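Long-range contact in zinc chaperone AztD (Citrobacter koseri, PDB 6CMK), which acts as a periplasmic zinc chaperone, handing one zinc ion directly to the solute-binding protein AztC of the AztABCD transport system: residues Phe225-Thr237 and Ala242-Leu254. Sequence-based numbering, arbitrary orientation. Where two conformers were deposited one is given.
Sequences FALSCETGLLLIT and APVIRHLPYAKTL. With EDO (1,2-ethanediol), chain K.
The Y250 hydroxyl donates a hydrogen bond to C229 O (2.6 Å) and also bonds T259 N. At the residue's other end Y250 N hydrogen-bonds T231 O; T231 OG1 and H247 NE2 share another hydrogen bond (2.9 Å). H247 CG, anti to the backbone N (chi1 -179°), brings the imidazole to the 229-231 loop. In the antiparallel hairpin of 232-237 and 244-249, L233/L248, L235/R246 and T237/V244 are hydrogen-bonded pairs; L248 N to L233 O (2.7 Å) is almost straight (178°). A water joins T237 OG1 to V244 O. G232 CA makes a CH-pi contact over one Y250 ring face, 3.6 Å from its centroid, 16° off the normal. Its backbone angles and nearby L248 O, P249 CA and H247 NE2 exclude a CB. On one sheet face, L235 CD1 lies over the R246 guanidinium, 3.4 Å from R246 NH2, and touches L248 CD2. On the other, L234 CD2 meets the H247 ring edge at CD2 (3.8 Å), and I236 CG1 packs 4.2 Å from I245 CG1. The pair forms the last two strands of a four-stranded propeller blade, 244-249 outermost; C229 is disulfide-bonded to C212. L234 and I245 face strand 195-200, L233 and L248 strand 279-283.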
loop_
_atom_site.group_PDB
_atom_site.type_symbol
_atom_site.label_atom_id
_atom_site.label_comp_id
_atom_site.label_asym_id
_atom_site.label_seq_id
_atom_site.Cartn_x
_atom_site.Cartn_y
_atom_site.Cartn_z
ATOM N N PHE B 225 -13.648 7.668 -6.038
ATOM C CA PHE B 225 -13.348 8.342 -7.289
ATOM C C PHE B 225 -14.328 9.489 -7.484
ATOM O O PHE B 225 -15.517 9.365 -7.181
ATOM C CB PHE B 225 -13.414 7.374 -8.476
ATOM C CG PHE B 225 -12.616 7.834 -9.643
ATOM C CD1 PHE B 225 -13.181 8.669 -10.587
ATOM C CD2 PHE B 225 -11.288 7.461 -9.782
ATOM C CE1 PHE B 225 -12.445 9.123 -11.640
ATOM C CE2 PHE B 225 -10.542 7.908 -10.844
ATOM C CZ PHE B 225 -11.125 8.748 -11.777
ATOM N N ALA B 226 -13.831 10.611 -7.992
ATOM C CA ALA B 226 -14.655 11.802 -8.142
ATOM C C ALA B 226 -14.724 12.249 -9.597
ATOM O O ALA B 226 -13.720 12.229 -10.309
ATOM C CB ALA B 226 -14.121 12.948 -7.287
ATOM N N LEU B 227 -15.924 12.653 -10.014
ATOM C CA LEU B 227 -16.169 13.309 -11.292
ATOM C C LEU B 227 -16.839 14.640 -10.987
ATOM O O LEU B 227 -17.799 14.687 -10.214
ATOM C CB LEU B 227 -17.065 12.457 -12.207
ATOM C CG LEU B 227 -16.666 10.992 -12.445
ATOM C CD1 LEU B 227 -17.741 10.286 -13.261
ATOM C CD2 LEU B 227 -15.321 10.895 -13.139
ATOM N N SER B 228 -16.346 15.716 -11.582
ATOM C CA SER B 228 -16.868 17.042 -11.286
ATOM C C SER B 228 -17.774 17.534 -12.407
ATOM O O SER B 228 -17.589 17.195 -13.578
ATOM C CB SER B 228 -15.728 18.036 -11.065
ATOM O OG SER B 228 -14.770 17.950 -12.094
ATOM N N CYS B 229 -18.760 18.341 -12.031
ATOM C CA CYS B 229 -19.671 18.925 -13.003
ATOM C C CYS B 229 -20.158 20.269 -12.463
ATOM O O CYS B 229 -19.601 20.812 -11.504
ATOM C CB CYS B 229 -20.815 17.951 -13.299
ATOM S SG CYS B 229 -22.093 17.960 -12.066
ATOM N N GLU B 230 -21.202 20.816 -13.095
ATOM C CA GLU B 230 -21.670 22.155 -12.739
ATOM C C GLU B 230 -22.377 22.205 -11.386
ATOM O O GLU B 230 -22.426 23.276 -10.774
ATOM C CB GLU B 230 -22.595 22.683 -13.842
ATOM C CG GLU B 230 -21.904 22.779 -15.196
ATOM C CD GLU B 230 -22.851 23.097 -16.347
ATOM O OE1 GLU B 230 -24.087 23.076 -16.152
ATOM O OE2 GLU B 230 -22.348 23.365 -17.456
ATOM N N THR B 231 -22.913 21.086 -10.893
ATOM C CA THR B 231 -23.660 21.093 -9.637
ATOM C C THR B 231 -22.873 20.569 -8.440
ATOM O O THR B 231 -23.296 20.794 -7.304
ATOM C CB THR B 231 -24.940 20.258 -9.767
ATOM O OG1 THR B 231 -24.613 18.903 -10.107
ATOM C CG2 THR B 231 -25.859 20.845 -10.825
ATOM N N GLY B 232 -21.761 19.888 -8.655
ATOM C CA GLY B 232 -21.065 19.249 -7.549
ATOM C C GLY B 232 -20.127 18.173 -8.066
ATOM O O GLY B 232 -19.665 18.230 -9.207
ATOM N N LEU B 233 -19.855 17.201 -7.200
ATOM C CA LEU B 233 -19.042 16.049 -7.548
ATOM C C LEU B 233 -19.880 14.787 -7.449
ATOM O O LEU B 233 -20.703 14.649 -6.539
ATOM C CB LEU B 233 -17.823 15.898 -6.617
ATOM C CG LEU B 233 -16.967 17.134 -6.335
ATOM C CD1 LEU B 233 -15.749 16.772 -5.483
ATOM C CD2 LEU B 233 -16.523 17.816 -7.614
ATOM N N LEU B 234 -19.669 13.876 -8.389
ATOM C CA LEU B 234 -20.128 12.506 -8.250
ATOM C C LEU B 234 -19.012 11.753 -7.548
ATOM O O LEU B 234 -17.844 11.883 -7.927
ATOM C CB LEU B 234 -20.429 11.870 -9.602
ATOM C CG LEU B 234 -21.525 12.500 -10.450
ATOM C CD1 LEU B 234 -21.671 11.707 -11.727
ATOM C CD2 LEU B 234 -22.855 12.563 -9.718
ATOM N N LEU B 235 -19.362 11.001 -6.511
ATOM C CA LEU B 235 -18.398 10.246 -5.729
ATOM C C LEU B 235 -18.737 8.776 -5.884
ATOM O O LEU B 235 -19.891 8.389 -5.690
ATOM C CB LEU B 235 -18.435 10.656 -4.256
ATOM C CG LEU B 235 -18.039 12.111 -3.993
ATOM C CD1 LEU B 235 -18.161 12.461 -2.530
ATOM C CD2 LEU B 235 -16.624 12.385 -4.482
ATOM N N ILE B 236 -17.743 7.974 -6.254
ATOM C CA ILE B 236 -17.946 6.572 -6.623
ATOM C C ILE B 236 -17.137 5.686 -5.688
ATOM O O ILE B 236 -15.956 5.944 -5.443
ATOM C CB ILE B 236 -17.528 6.302 -8.084
ATOM C CG1 ILE B 236 -18.114 7.357 -9.040
ATOM C CG2 ILE B 236 -17.964 4.901 -8.522
ATOM C CD1 ILE B 236 -17.441 7.358 -10.392
ATOM N N THR B 237 -17.768 4.617 -5.199
ATOM C CA THR B 237 -17.094 3.570 -4.438
ATOM C C THR B 237 -17.614 2.224 -4.913
ATOM O O THR B 237 -18.721 2.130 -5.446
ATOM C CB THR B 237 -17.353 3.672 -2.936
ATOM O OG1 THR B 237 -18.762 3.659 -2.708
ATOM C CG2 THR B 237 -16.763 4.945 -2.351
ATOM N N ALA B 242 -22.163 -3.843 -7.419
ATOM C CA ALA B 242 -21.921 -2.830 -8.419
ATOM C C ALA B 242 -21.420 -1.560 -7.738
ATOM O O ALA B 242 -21.711 -1.323 -6.561
ATOM C CB ALA B 242 -23.190 -2.536 -9.209
ATOM N N PRO B 243 -20.644 -0.741 -8.441
ATOM C CA PRO B 243 -20.246 0.550 -7.869
ATOM C C PRO B 243 -21.469 1.379 -7.516
ATOM O O PRO B 243 -22.551 1.212 -8.095
ATOM C CB PRO B 243 -19.412 1.210 -8.973
ATOM C CG PRO B 243 -19.433 0.329 -10.135
ATOM C CD PRO B 243 -20.107 -0.967 -9.791
ATOM N N VAL B 244 -21.289 2.263 -6.534
ATOM C CA VAL B 244 -22.338 3.151 -6.050
ATOM C C VAL B 244 -21.908 4.593 -6.294
ATOM O O VAL B 244 -20.818 5.003 -5.878
ATOM C CB VAL B 244 -22.634 2.918 -4.558
ATOM C CG1 VAL B 244 -23.688 3.904 -4.060
ATOM C CG2 VAL B 244 -23.089 1.482 -4.329
ATOM N N ILE B 245 -22.783 5.361 -6.943
ATOM C CA ILE B 245 -22.544 6.769 -7.251
ATOM C C ILE B 245 -23.403 7.615 -6.322
ATOM O O ILE B 245 -24.622 7.417 -6.240
ATOM C CB ILE B 245 -22.882 7.093 -8.719
ATOM C CG1 ILE B 245 -22.090 6.218 -9.692
ATOM C CG2 ILE B 245 -22.635 8.576 -9.011
ATOM C CD1 ILE B 245 -22.590 6.325 -11.131
ATOM N N ARG B 246 -22.786 8.579 -5.650
ATOM C CA ARG B 246 -23.542 9.579 -4.919
ATOM C C ARG B 246 -23.118 10.964 -5.389
ATOM O O ARG B 246 -22.018 11.158 -5.906
ATOM C CB ARG B 246 -23.357 9.436 -3.403
ATOM C CG ARG B 246 -21.979 9.767 -2.859
ATOM C CD ARG B 246 -22.023 9.799 -1.334
ATOM N NE ARG B 246 -20.745 10.163 -0.719
ATOM C CZ ARG B 246 -20.508 11.290 -0.047
ATOM N NH1 ARG B 246 -21.455 12.207 0.119
ATOM N NH2 ARG B 246 -19.305 11.502 0.472
ATOM N N HIS B 247 -24.013 11.926 -5.218
ATOM C CA HIS B 247 -23.763 13.298 -5.639
ATOM C C HIS B 247 -23.502 14.156 -4.415
ATOM O O HIS B 247 -24.287 14.139 -3.461
ATOM C CB HIS B 247 -24.941 13.866 -6.433
ATOM C CG HIS B 247 -24.726 15.271 -6.907
ATOM N ND1 HIS B 247 -25.316 16.360 -6.302
ATOM C CD2 HIS B 247 -23.985 15.763 -7.928
ATOM C CE1 HIS B 247 -24.951 17.463 -6.934
ATOM N NE2 HIS B 247 -24.143 17.128 -7.924
ATOM N N LEU B 248 -22.395 14.893 -4.442
ATOM C CA LEU B 248 -22.066 15.857 -3.405
ATOM C C LEU B 248 -22.154 17.259 -4.003
ATOM O O LEU B 248 -21.258 17.660 -4.762
ATOM C CB LEU B 248 -20.668 15.591 -2.847
ATOM C CG LEU B 248 -20.141 16.604 -1.825
ATOM C CD1 LEU B 248 -21.037 16.639 -0.598
ATOM C CD2 LEU B 248 -18.705 16.254 -1.457
ATOM N N PRO B 249 -23.199 18.028 -3.725
ATOM C CA PRO B 249 -23.284 19.370 -4.315
ATOM C C PRO B 249 -22.256 20.308 -3.712
ATOM O O PRO B 249 -21.853 20.160 -2.556
ATOM C CB PRO B 249 -24.711 19.823 -3.987
ATOM C CG PRO B 249 -25.137 18.993 -2.841
ATOM C CD PRO B 249 -24.375 17.702 -2.902
ATOM N N TYR B 250 -21.820 21.279 -4.518
ATOM C CA TYR B 250 -20.938 22.315 -4.003
ATOM C C TYR B 250 -21.575 22.969 -2.786
ATOM O O TYR B 250 -22.764 23.301 -2.792
ATOM C CB TYR B 250 -20.654 23.377 -5.068
ATOM C CG TYR B 250 -19.924 22.832 -6.271
ATOM C CD1 TYR B 250 -18.642 22.322 -6.150
ATOM C CD2 TYR B 250 -20.516 22.819 -7.522
ATOM C CE1 TYR B 250 -17.968 21.810 -7.240
ATOM C CE2 TYR B 250 -19.848 22.314 -8.619
ATOM C CZ TYR B 250 -18.575 21.808 -8.478
ATOM O OH TYR B 250 -17.902 21.295 -9.568
ATOM N N ALA B 251 -20.768 23.153 -1.742
ATOM C CA ALA B 251 -21.221 23.828 -0.535
ATOM C C ALA B 251 -21.849 25.173 -0.870
ATOM O O ALA B 251 -21.384 25.894 -1.758
ATOM C CB ALA B 251 -20.050 24.020 0.429
ATOM N N LYS B 252 -22.914 25.507 -0.139
ATOM C CA LYS B 252 -23.617 26.764 -0.335
ATOM C C LYS B 252 -22.808 27.951 0.160
ATOM O O LYS B 252 -23.132 29.094 -0.178
ATOM C CB LYS B 252 -24.965 26.703 0.384
ATOM C CG LYS B 252 -25.855 25.567 -0.098
ATOM C CD LYS B 252 -26.350 25.807 -1.508
ATOM C CE LYS B 252 -27.507 26.774 -1.498
ATOM N NZ LYS B 252 -27.712 27.411 -2.827
ATOM N N THR B 253 -21.769 27.696 0.951
ATOM C CA THR B 253 -20.842 28.719 1.406
ATOM C C THR B 253 -19.823 29.105 0.346
ATOM O O THR B 253 -19.060 30.050 0.564
ATOM C CB THR B 253 -20.106 28.225 2.648
ATOM O OG1 THR B 253 -19.493 26.961 2.366
ATOM C CG2 THR B 253 -21.075 28.072 3.809
ATOM N N LEU B 254 -19.782 28.401 -0.782
ATOM C CA LEU B 254 -18.841 28.768 -1.826
ATOM C C LEU B 254 -19.413 29.874 -2.703
ATOM O O LEU B 254 -20.631 29.974 -2.875
ATOM C CB LEU B 254 -18.513 27.570 -2.701
ATOM C CG LEU B 254 -17.692 26.463 -2.051
ATOM C CD1 LEU B 254 -17.663 25.261 -2.968
ATOM C CD2 LEU B 254 -16.283 26.939 -1.747
HETATM C C1 EDO K . -23.555 27.168 -4.787
HETATM O O1 EDO K . -22.507 26.517 -4.060
HETATM C C2 EDO K . -23.892 26.352 -6.029
HETATM O O2 EDO K . -23.834 27.195 -7.185
HETATM O O HOH W 1 -20.170 6.116 -3.237
#